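Phosphoglycerol transferase GacH (Streptococcus pyogenes MGAS5005, PDB 6DGM) probably transfers glycerol phosphate groups onto the rhamnose-based group A carbohydrate of the streptococcal cell wall, through a manganese-binding domain of the sulfatase family. Local coordinates at residues F157-A162 with L190-P195; S16-Y21 with K376-I381; Q95-L100 with V111-V116. All coordinates share one frame; numbering follows the deposited sequence.

Contact 1 of 3, residues F157-A162 with L190-P195; sequences FSKFLA and LSLINP
Leu192, whose side chain faces Lys159 and Leu161, has its carbonyl O bound by NE2 of Gln199, and OE1 of the same amide takes the backbone N of Asn194; one side chain thereby fastens the turn that leaves helix 182-192. The contact belongs to the alkaline-phosphatase-type α/β fold of the sulfatase family. Strand 159-162 is an outermost strand of the central mixed sheet, and the chain returns from it through helix 182-192 to strand 200-204 in a beta-alpha-beta crossover that passes strand 135-139. The backbones stay well apart, with CA of Lys159 and CA of Leu192 10.3 Å from each other, and the gap is bridged by side chains. Lys159 and Leu161, two residues apart, project from the same side of the strand toward the helix end, while Phe160 between them turns to the other side and meets Tyr152 edge-to-face. Leu192 splits its two methyls between these partners. Leu161 approaches it tip to tip, CD1 of Leu161 lying 3.8 Å from CD1 of Leu192. The Lys159 chain, extended beyond CG, crosses Leu192 obliquely. With chi1 at -66°, CG of Leu192 stands opposite its own carbonyl carbon, which sends the fork outward to the strand; the same side chain also packs on Phe201 of strand 200-204. The strand is held in place by backbone bonds of Leu161 to Ala137 and His139, the latter a residue of the glycerol phosphate pocket, and by Asp168 OD2, which bonds to the N of Phe160. The Leu161 side chain is about 13 Å from the bound ligand, so this is packing of a sheet edge on a helix end, away from the site. At its outer margin NZ of Lys159 lies 3.7 Å from CD2 of Leu192, a contact with a methyl.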
loop_
_atom_site.group_PDB
_atom_site.type_symbol
_atom_site.label_atom_id
_atom_site.label_comp_id
_atom_site.label_asym_id
_atom_site.label_seq_id
_atom_site.Cartn_x
_atom_site.Cartn_y
_atom_site.Cartn_z
ATOM N N PHE A 157 -15.065 1.051 10.033
ATOM C CA PHE A 157 -14.570 2.407 9.874
ATOM C C PHE A 157 -15.673 3.403 10.208
ATOM O O PHE A 157 -16.843 3.200 9.866
ATOM C CB PHE A 157 -14.074 2.635 8.445
ATOM C CG PHE A 157 -12.633 2.232 8.230
ATOM C CD1 PHE A 157 -12.187 0.966 8.565
ATOM C CD2 PHE A 157 -11.729 3.131 7.697
ATOM C CE1 PHE A 157 -10.851 0.593 8.364
ATOM C CE2 PHE A 157 -10.402 2.772 7.506
ATOM C CZ PHE A 157 -9.956 1.505 7.856
ATOM N N SER A 158 -15.292 4.491 10.858
ATOM C CA SER A 158 -16.279 5.487 11.247
ATOM C C SER A 158 -16.623 6.425 10.103
ATOM O O SER A 158 -17.757 6.914 10.022
ATOM C CB SER A 158 -15.733 6.293 12.422
ATOM O OG SER A 158 -16.562 7.409 12.704
ATOM N N LYS A 159 -15.665 6.690 9.228
ATOM C CA LYS A 159 -15.856 7.636 8.149
ATOM C C LYS A 159 -15.278 7.059 6.868
ATOM O O LYS A 159 -14.260 6.361 6.878
ATOM C CB LYS A 159 -15.145 8.968 8.414
ATOM C CG LYS A 159 -15.804 9.800 9.494
ATOM C CD LYS A 159 -15.208 11.204 9.544
ATOM C CE LYS A 159 -15.894 12.059 10.610
ATOM N NZ LYS A 159 -15.314 13.422 10.618
ATOM N N PHE A 160 -15.935 7.369 5.762
ATOM C CA PHE A 160 -15.427 7.049 4.421
ATOM C C PHE A 160 -15.782 8.258 3.557
ATOM O O PHE A 160 -16.897 8.357 3.032
ATOM C CB PHE A 160 -16.026 5.747 3.896
ATOM C CG PHE A 160 -15.490 5.301 2.562
ATOM C CD1 PHE A 160 -14.519 6.006 1.876
ATOM C CD2 PHE A 160 -15.978 4.140 1.994
ATOM C CE1 PHE A 160 -14.055 5.575 0.633
ATOM C CE2 PHE A 160 -15.533 3.710 0.739
ATOM C CZ PHE A 160 -14.558 4.423 0.071
ATOM N N LEU A 161 -14.839 9.191 3.446
ATOM C CA LEU A 161 -15.035 10.349 2.588
ATOM C C LEU A 161 -15.005 9.887 1.145
ATOM O O LEU A 161 -14.070 9.195 0.729
ATOM C CB LEU A 161 -13.947 11.396 2.793
ATOM C CG LEU A 161 -14.077 12.289 4.033
ATOM C CD1 LEU A 161 -13.838 11.503 5.317
ATOM C CD2 LEU A 161 -13.101 13.459 3.909
ATOM N N ALA A 162 -16.023 10.281 0.388
ATOM C CA ALA A 162 -16.131 9.907 -1.011
ATOM C C ALA A 162 -16.877 11.005 -1.752
ATOM O O ALA A 162 -17.615 11.793 -1.155
ATOM C CB ALA A 162 -16.864 8.570 -1.179
ATOM N N LEU A 190 -5.429 16.468 6.543
ATOM C CA LEU A 190 -4.940 17.371 7.584
ATOM C C LEU A 190 -6.073 17.898 8.457
ATOM O O LEU A 190 -5.912 18.031 9.675
ATOM C CB LEU A 190 -4.167 18.526 6.953
ATOM C CG LEU A 190 -2.837 18.152 6.300
ATOM C CD1 LEU A 190 -2.258 19.344 5.527
ATOM C CD2 LEU A 190 -1.826 17.631 7.309
ATOM N N SER A 191 -7.232 18.206 7.855
ATOM C CA SER A 191 -8.347 18.734 8.625
ATOM C C SER A 191 -8.973 17.698 9.556
ATOM O O SER A 191 -9.708 18.073 10.477
ATOM C CB SER A 191 -9.416 19.285 7.681
ATOM O OG SER A 191 -10.073 18.228 7.012
ATOM N N LEU A 192 -8.722 16.412 9.329
ATOM C CA LEU A 192 -9.290 15.371 10.171
ATOM C C LEU A 192 -8.311 14.840 11.206
ATOM O O LEU A 192 -8.734 14.125 12.128
ATOM C CB LEU A 192 -9.776 14.210 9.308
ATOM C CG LEU A 192 -10.952 14.511 8.383
ATOM C CD1 LEU A 192 -11.210 13.331 7.432
ATOM C CD2 LEU A 192 -12.178 14.819 9.186
ATOM N N ILE A 193 -7.022 15.173 11.090
ATOM C CA ILE A 193 -6.050 14.707 12.076
ATOM C C ILE A 193 -6.352 15.345 13.420
ATOM O O ILE A 193 -6.490 16.573 13.540
ATOM C CB ILE A 193 -4.609 14.981 11.622
ATOM C CG1 ILE A 193 -4.271 14.066 10.439
ATOM C CG2 ILE A 193 -3.627 14.726 12.780
ATOM C CD1 ILE A 193 -2.955 14.380 9.760
ATOM N N ASN A 194 -6.439 14.505 14.445
ATOM C CA ASN A 194 -6.790 14.910 15.800
ATOM C C ASN A 194 -5.639 14.446 16.671
ATOM O O ASN A 194 -5.531 13.234 16.955
ATOM C CB ASN A 194 -8.094 14.256 16.238
ATOM C CG ASN A 194 -8.495 14.644 17.660
ATOM O OD1 ASN A 194 -7.711 15.239 18.405
ATOM N ND2 ASN A 194 -9.714 14.302 18.043
ATOM N N PRO A 195 -4.752 15.349 17.093
ATOM C CA PRO A 195 -3.585 14.944 17.890
ATOM C C PRO A 195 -3.916 14.279 19.212
ATOM O O PRO A 195 -3.016 13.689 19.826
ATOM C CB PRO A 195 -2.821 16.261 18.122
ATOM C CG PRO A 195 -3.401 17.255 17.173
ATOM C CD PRO A 195 -4.788 16.807 16.831
#

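Contact 2 of 3, residues S16-Y21 with K376-I381; sequences SIAQKY and KTFFKI
The Phe378 ring points an edge at helix 11-29: Ile17 O lies near the ring plane, 4.5 Å from CE1 of Phe378, while Ala18 CA and Tyr21 CB approach obliquely. On the far side CD2 of Phe378 stands over the centre of the Phe379 ring, 3.6 Å above the plane of that ring. The Phe379 ring in turn is stacked with His124 and meets Tyr329 edge-to-face, and one face of the Tyr21 ring carries Lys20 CG toward its rim. Closest across the contact is CD1 of Phe378, 3.9 Å from CA of Ala18, with the small Ala18 methyl letting the ring come down near the helix backbone. The ring reaches there because CG of Phe378 is anti to its backbone N (chi1 -174°). Phe378 sits at the second position of a type I beta turn, closed by Lys380 N to Thr377 O at 3.1 Å, in the C-terminal tail; the turn thus pins the tail to the N-terminal helix. Helices 328-339 and 349-365 complete the buried pocket, through Pro328, Tyr329 and Ile361. The polar ends are tied outside the apolar core: Tyr21 OH bonds to Asp357 OD2, and Thr377 OG1 to OE1 of Gln22 on helix 11-29. Ile17 O is already engaged by Tyr21 N at 3.0 Å within the helix. Cohesion between the two segments therefore rests on burial and dispersion around one aromatic ring, while Thr377–Gln22 ties turn to helix and Tyr21–Asp357 ties helix 11-29 to helix 349-365.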
loop_
_atom_site.group_PDB
_atom_site.type_symbol
_atom_site.label_atom_id
_atom_site.label_comp_id
_atom_site.label_asym_id
_atom_site.label_seq_id
_atom_site.Cartn_x
_atom_site.Cartn_y
_atom_site.Cartn_z
ATOM N N SER A 16 1.425 -25.738 15.034
ATOM C CA SER A 16 2.879 -25.600 14.999
ATOM C C SER A 16 3.283 -24.197 14.566
ATOM O O SER A 16 4.227 -23.611 15.116
ATOM C CB SER A 16 3.492 -26.624 14.040
ATOM O OG SER A 16 3.169 -27.938 14.451
ATOM N N ILE A 17 2.581 -23.649 13.572
ATOM C CA ILE A 17 2.878 -22.304 13.093
ATOM C C ILE A 17 2.589 -21.292 14.183
ATOM O O ILE A 17 3.388 -20.380 14.433
ATOM C CB ILE A 17 2.067 -22.000 11.818
ATOM C CG1 ILE A 17 2.487 -22.931 10.687
ATOM C CG2 ILE A 17 2.225 -20.540 11.404
ATOM C CD1 ILE A 17 1.487 -22.957 9.537
ATOM N N ALA A 18 1.453 -21.445 14.863
ATOM C CA ALA A 18 1.088 -20.491 15.902
ATOM C C ALA A 18 2.109 -20.491 17.033
ATOM O O ALA A 18 2.486 -19.425 17.533
ATOM C CB ALA A 18 -0.304 -20.815 16.441
ATOM N N GLN A 19 2.573 -21.673 17.456
ATOM C CA GLN A 19 3.555 -21.723 18.538
ATOM C C GLN A 19 4.891 -21.149 18.076
ATOM O O GLN A 19 5.557 -20.424 18.820
ATOM C CB GLN A 19 3.711 -23.153 19.067
ATOM C CG GLN A 19 4.497 -23.213 20.373
ATOM C CD GLN A 19 4.341 -24.528 21.112
ATOM O OE1 GLN A 19 3.619 -25.426 20.672
ATOM N NE2 GLN A 19 5.022 -24.650 22.245
ATOM N N LYS A 20 5.284 -21.444 16.839
ATOM C CA LYS A 20 6.545 -20.935 16.305
ATOM C C LYS A 20 6.571 -19.408 16.282
ATOM O O LYS A 20 7.554 -18.784 16.699
ATOM C CB LYS A 20 6.747 -21.485 14.890
ATOM C CG LYS A 20 8.015 -21.017 14.216
ATOM C CD LYS A 20 8.148 -21.613 12.828
ATOM C CE LYS A 20 9.379 -21.079 12.122
ATOM N NZ LYS A 20 9.539 -21.692 10.776
ATOM N N TYR A 21 5.502 -18.779 15.805
ATOM C CA TYR A 21 5.504 -17.315 15.699
ATOM C C TYR A 21 5.144 -16.637 17.010
ATOM O O TYR A 21 5.470 -15.456 17.189
ATOM C CB TYR A 21 4.688 -16.874 14.481
ATOM C CG TYR A 21 5.444 -17.267 13.242
ATOM C CD1 TYR A 21 6.569 -16.563 12.852
ATOM C CD2 TYR A 21 5.096 -18.402 12.519
ATOM C CE1 TYR A 21 7.305 -16.946 11.751
ATOM C CE2 TYR A 21 5.833 -18.798 11.419
ATOM C CZ TYR A 21 6.935 -18.059 11.040
ATOM O OH TYR A 21 7.680 -18.434 9.948
ATOM N N LYS A 376 -5.633 -17.998 20.494
ATOM C CA LYS A 376 -6.243 -16.709 20.789
ATOM C C LYS A 376 -5.265 -15.547 20.767
ATOM O O LYS A 376 -5.704 -14.399 20.663
ATOM C CB LYS A 376 -6.874 -16.722 22.183
ATOM C CG LYS A 376 -7.909 -17.801 22.411
ATOM C CD LYS A 376 -9.106 -17.633 21.498
ATOM C CE LYS A 376 -10.420 -17.883 22.247
ATOM N NZ LYS A 376 -10.302 -18.781 23.406
ATOM N N THR A 377 -3.968 -15.792 20.896
ATOM C CA THR A 377 -2.994 -14.703 20.894
ATOM C C THR A 377 -2.295 -14.522 19.552
ATOM O O THR A 377 -1.421 -13.657 19.437
ATOM C CB THR A 377 -1.965 -14.911 22.016
ATOM O OG1 THR A 377 -1.203 -16.097 21.766
ATOM C CG2 THR A 377 -2.665 -15.042 23.376
ATOM N N PHE A 378 -2.678 -15.279 18.522
ATOM C CA PHE A 378 -1.919 -15.229 17.279
ATOM C C PHE A 378 -1.957 -13.840 16.651
ATOM O O PHE A 378 -0.970 -13.390 16.050
ATOM C CB PHE A 378 -2.442 -16.244 16.274
ATOM C CG PHE A 378 -1.599 -16.335 15.028
ATOM C CD1 PHE A 378 -0.373 -16.980 15.055
ATOM C CD2 PHE A 378 -2.032 -15.776 13.836
ATOM C CE1 PHE A 378 0.405 -17.074 13.910
ATOM C CE2 PHE A 378 -1.267 -15.871 12.699
ATOM C CZ PHE A 378 -0.043 -16.516 12.737
ATOM N N PHE A 379 -3.098 -13.168 16.723
ATOM C CA PHE A 379 -3.235 -11.844 16.128
ATOM C C PHE A 379 -3.113 -10.730 17.153
ATOM O O PHE A 379 -3.276 -9.551 16.799
ATOM C CB PHE A 379 -4.560 -11.728 15.376
ATOM C CG PHE A 379 -4.654 -12.639 14.178
ATOM C CD1 PHE A 379 -4.032 -12.300 12.982
ATOM C CD2 PHE A 379 -5.365 -13.828 14.240
ATOM C CE1 PHE A 379 -4.124 -13.118 11.876
ATOM C CE2 PHE A 379 -5.457 -14.670 13.128
ATOM C CZ PHE A 379 -4.835 -14.323 11.957
ATOM N N LYS A 380 -2.847 -11.065 18.408
ATOM C CA LYS A 380 -2.721 -10.062 19.457
ATOM C C LYS A 380 -1.260 -9.667 19.633
ATOM O O LYS A 380 -0.344 -10.447 19.361
ATOM C CB LYS A 380 -3.299 -10.592 20.772
ATOM C CG LYS A 380 -4.800 -10.844 20.702
ATOM C CD LYS A 380 -5.372 -11.378 21.997
ATOM C CE LYS A 380 -6.884 -11.567 21.887
ATOM N NZ LYS A 380 -7.456 -12.158 23.136
ATOM N N ILE A 381 -1.046 -8.436 20.076
ATOM C CA ILE A 381 0.316 -7.930 20.211
ATOM C C ILE A 381 0.994 -8.601 21.394
ATOM O O ILE A 381 0.648 -8.333 22.533
ATOM C CB ILE A 381 0.358 -6.408 20.337
ATOM C CG1 ILE A 381 -0.321 -5.751 19.135
ATOM C CG2 ILE A 381 1.802 -5.927 20.479
ATOM C CD1 ILE A 381 0.523 -5.660 17.908
#

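Contact 3 of 3, residues Q95-L100 with V111-V116; sequences QTLTSL and VLYSEV
Tyr113 meets Leu97 at about a right angle, its OH 3.5 Å from CD1 of Leu97. Beside this pair CG of Gln95 lies 4.3 Å from CD1 of Leu112, so the short helix 112-115 packs through two residues against the end of helix 89-98. Besides touching the Leu97 methyl, the Tyr113 oxygen is hydrogen-bonded to Glu93 OE2 on helix 89-98, while Tyr152 of helix 148-154 touches both Leu97 and Tyr113. Further out, the Gln95 amide is held at both ends: NE2 bonds to Asp83 OD2 and Asn91 O, and OE1 takes the N of Phe102. The short helix is anchored at its start by Asn91 OD1, which bonds to the N of Leu112. Val111 is its N-cap residue; its N donates to Glu115 OE2 (3.1 Å, 165°) from above the carboxylate plane, and OE2 also accepts from the N of Ser110. At the C-terminal end of helix 89-98, Leu100 N reaches OG1 of Thr98 at 3.1 Å in an ST turn, and Ser99 leaves the helix with positive phi. Helix 89-98 begins at Thr89, which binds the manganese ion and lines the glycerol phosphate pocket. The buried polar groups of Tyr113 and Gln95 thus have partners of their own, so CG of Gln95 and the Tyr113 hydroxyl meet the leucine methyls by van der Waals contact alone, the Tyr113 side chain about 9 Å from the bound glycerol phosphate.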
loop_
_atom_site.group_PDB
_atom_site.type_symbol
_atom_site.label_atom_id
_atom_site.label_comp_id
_atom_site.label_asym_id
_atom_site.label_seq_id
_atom_site.Cartn_x
_atom_site.Cartn_y
_atom_site.Cartn_z
ATOM N N GLN A 95 -4.065 -5.812 -0.128
ATOM C CA GLN A 95 -2.823 -6.397 0.361
ATOM C C GLN A 95 -2.167 -5.511 1.415
ATOM O O GLN A 95 -1.605 -6.022 2.403
ATOM C CB GLN A 95 -1.883 -6.641 -0.816
ATOM C CG GLN A 95 -2.386 -7.708 -1.771
ATOM C CD GLN A 95 -1.489 -7.881 -2.935
ATOM O OE1 GLN A 95 -0.514 -8.617 -2.860
ATOM N NE2 GLN A 95 -1.782 -7.181 -4.028
ATOM N N THR A 96 -2.243 -4.184 1.257
ATOM C CA THR A 96 -1.672 -3.339 2.308
ATOM C C THR A 96 -2.409 -3.540 3.629
ATOM O O THR A 96 -1.789 -3.576 4.703
ATOM C CB THR A 96 -1.676 -1.853 1.926
ATOM O OG1 THR A 96 -3.006 -1.308 1.976
ATOM C CG2 THR A 96 -1.057 -1.627 0.553
ATOM N N LEU A 97 -3.725 -3.669 3.582
ATOM C CA LEU A 97 -4.485 -3.726 4.821
ATOM C C LEU A 97 -4.365 -5.081 5.509
ATOM O O LEU A 97 -4.196 -5.133 6.735
ATOM C CB LEU A 97 -5.950 -3.423 4.551
ATOM C CG LEU A 97 -6.289 -2.018 4.056
ATOM C CD1 LEU A 97 -7.768 -1.941 3.794
ATOM C CD2 LEU A 97 -5.851 -0.957 5.066
ATOM N N THR A 98 -4.465 -6.173 4.753
ATOM C CA THR A 98 -4.457 -7.508 5.335
ATOM C C THR A 98 -3.066 -8.116 5.439
ATOM O O THR A 98 -2.839 -8.989 6.291
ATOM C CB THR A 98 -5.301 -8.477 4.487
ATOM O OG1 THR A 98 -4.710 -8.641 3.192
ATOM C CG2 THR A 98 -6.741 -7.982 4.342
ATOM N N SER A 99 -2.154 -7.699 4.555
ATOM C CA SER A 99 -0.829 -8.290 4.387
ATOM C C SER A 99 -0.866 -9.688 3.780
ATOM O O SER A 99 0.121 -10.415 3.844
ATOM C CB SER A 99 -0.021 -8.299 5.692
ATOM O OG SER A 99 0.125 -6.989 6.225
ATOM N N LEU A 100 -1.986 -10.098 3.206
ATOM C CA LEU A 100 -2.056 -11.389 2.530
ATOM C C LEU A 100 -1.726 -11.197 1.048
ATOM O O LEU A 100 -2.436 -10.442 0.363
ATOM C CB LEU A 100 -3.454 -11.970 2.678
ATOM C CG LEU A 100 -3.892 -12.259 4.124
ATOM C CD1 LEU A 100 -5.339 -12.698 4.184
ATOM C CD2 LEU A 100 -2.980 -13.308 4.782
ATOM N N VAL A 111 -10.654 -9.664 -8.454
ATOM C CA VAL A 111 -10.698 -8.557 -7.499
ATOM C C VAL A 111 -10.874 -9.114 -6.095
ATOM O O VAL A 111 -11.900 -9.732 -5.789
ATOM C CB VAL A 111 -11.803 -7.534 -7.840
ATOM C CG1 VAL A 111 -11.900 -6.483 -6.745
ATOM C CG2 VAL A 111 -11.511 -6.893 -9.193
ATOM N N LEU A 112 -9.868 -8.887 -5.242
ATOM C CA LEU A 112 -9.870 -9.445 -3.896
ATOM C C LEU A 112 -11.040 -8.939 -3.064
ATOM O O LEU A 112 -11.646 -9.708 -2.313
ATOM C CB LEU A 112 -8.533 -9.125 -3.219
ATOM C CG LEU A 112 -7.366 -9.849 -3.909
ATOM C CD1 LEU A 112 -6.034 -9.225 -3.568
ATOM C CD2 LEU A 112 -7.371 -11.324 -3.529
ATOM N N TYR A 113 -11.384 -7.657 -3.184
ATOM C CA TYR A 113 -12.465 -7.108 -2.387
ATOM C C TYR A 113 -13.817 -7.731 -2.730
ATOM O O TYR A 113 -14.731 -7.691 -1.895
ATOM C CB TYR A 113 -12.558 -5.587 -2.609
ATOM C CG TYR A 113 -11.649 -4.712 -1.764
ATOM C CD1 TYR A 113 -10.948 -5.219 -0.680
ATOM C CD2 TYR A 113 -11.515 -3.358 -2.047
ATOM C CE1 TYR A 113 -10.148 -4.419 0.099
ATOM C CE2 TYR A 113 -10.717 -2.540 -1.272
ATOM C CZ TYR A 113 -10.029 -3.077 -0.191
ATOM O OH TYR A 113 -9.223 -2.303 0.620
ATOM N N SER A 114 -13.973 -8.269 -3.937
ATOM C CA SER A 114 -15.221 -8.894 -4.347
ATOM C C SER A 114 -15.233 -10.398 -4.146
ATOM O O SER A 114 -16.289 -10.959 -3.852
ATOM C CB SER A 114 -15.486 -8.639 -5.833
ATOM O OG SER A 114 -15.660 -7.258 -6.097
ATOM N N GLU A 115 -14.084 -11.064 -4.300
ATOM C CA GLU A 115 -14.032 -12.517 -4.340
ATOM C C GLU A 115 -13.417 -13.167 -3.109
ATOM O O GLU A 115 -13.633 -14.366 -2.897
ATOM C CB GLU A 115 -13.214 -12.975 -5.549
ATOM C CG GLU A 115 -13.812 -12.515 -6.863
ATOM C CD GLU A 115 -12.949 -12.833 -8.048
ATOM O OE1 GLU A 115 -12.543 -14.004 -8.198
ATOM O OE2 GLU A 115 -12.675 -11.913 -8.856
ATOM N N VAL A 116 -12.606 -12.441 -2.348
ATOM C CA VAL A 116 -11.926 -13.007 -1.185
ATOM C C VAL A 116 -12.384 -12.328 0.111
ATOM O O VAL A 116 -12.790 -13.011 1.058
ATOM C CB VAL A 116 -10.394 -12.950 -1.332
ATOM C CG1 VAL A 116 -9.705 -13.392 -0.015
ATOM C CG2 VAL A 116 -9.927 -13.831 -2.465
#

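Overall arrangement
Along the chain contact 3 closes before contact 1 opens, and both fall within the span that contact 2 closes by joining the two ends of the chain. Contact 1 lies at the edge strand 159-162 of the central sheet, contact 3 at helix 89-98 leading from the manganese site; their centres are 22 Å apart, and Tyr152 of helix 148-154 packs against residues of both. Contact 2 is 21 Å from contact 3 and 32 Å from contact 1, centre to centre. Tyr329 of helix 328-339 links contacts 2 and 3, bonding to Thr98 O and packing on Phe379. N-terminal helix, C-terminal turn, helix 89-98 and sheet edge are thus bridged through Tyr152 and Tyr329, without direct touch between the contacts.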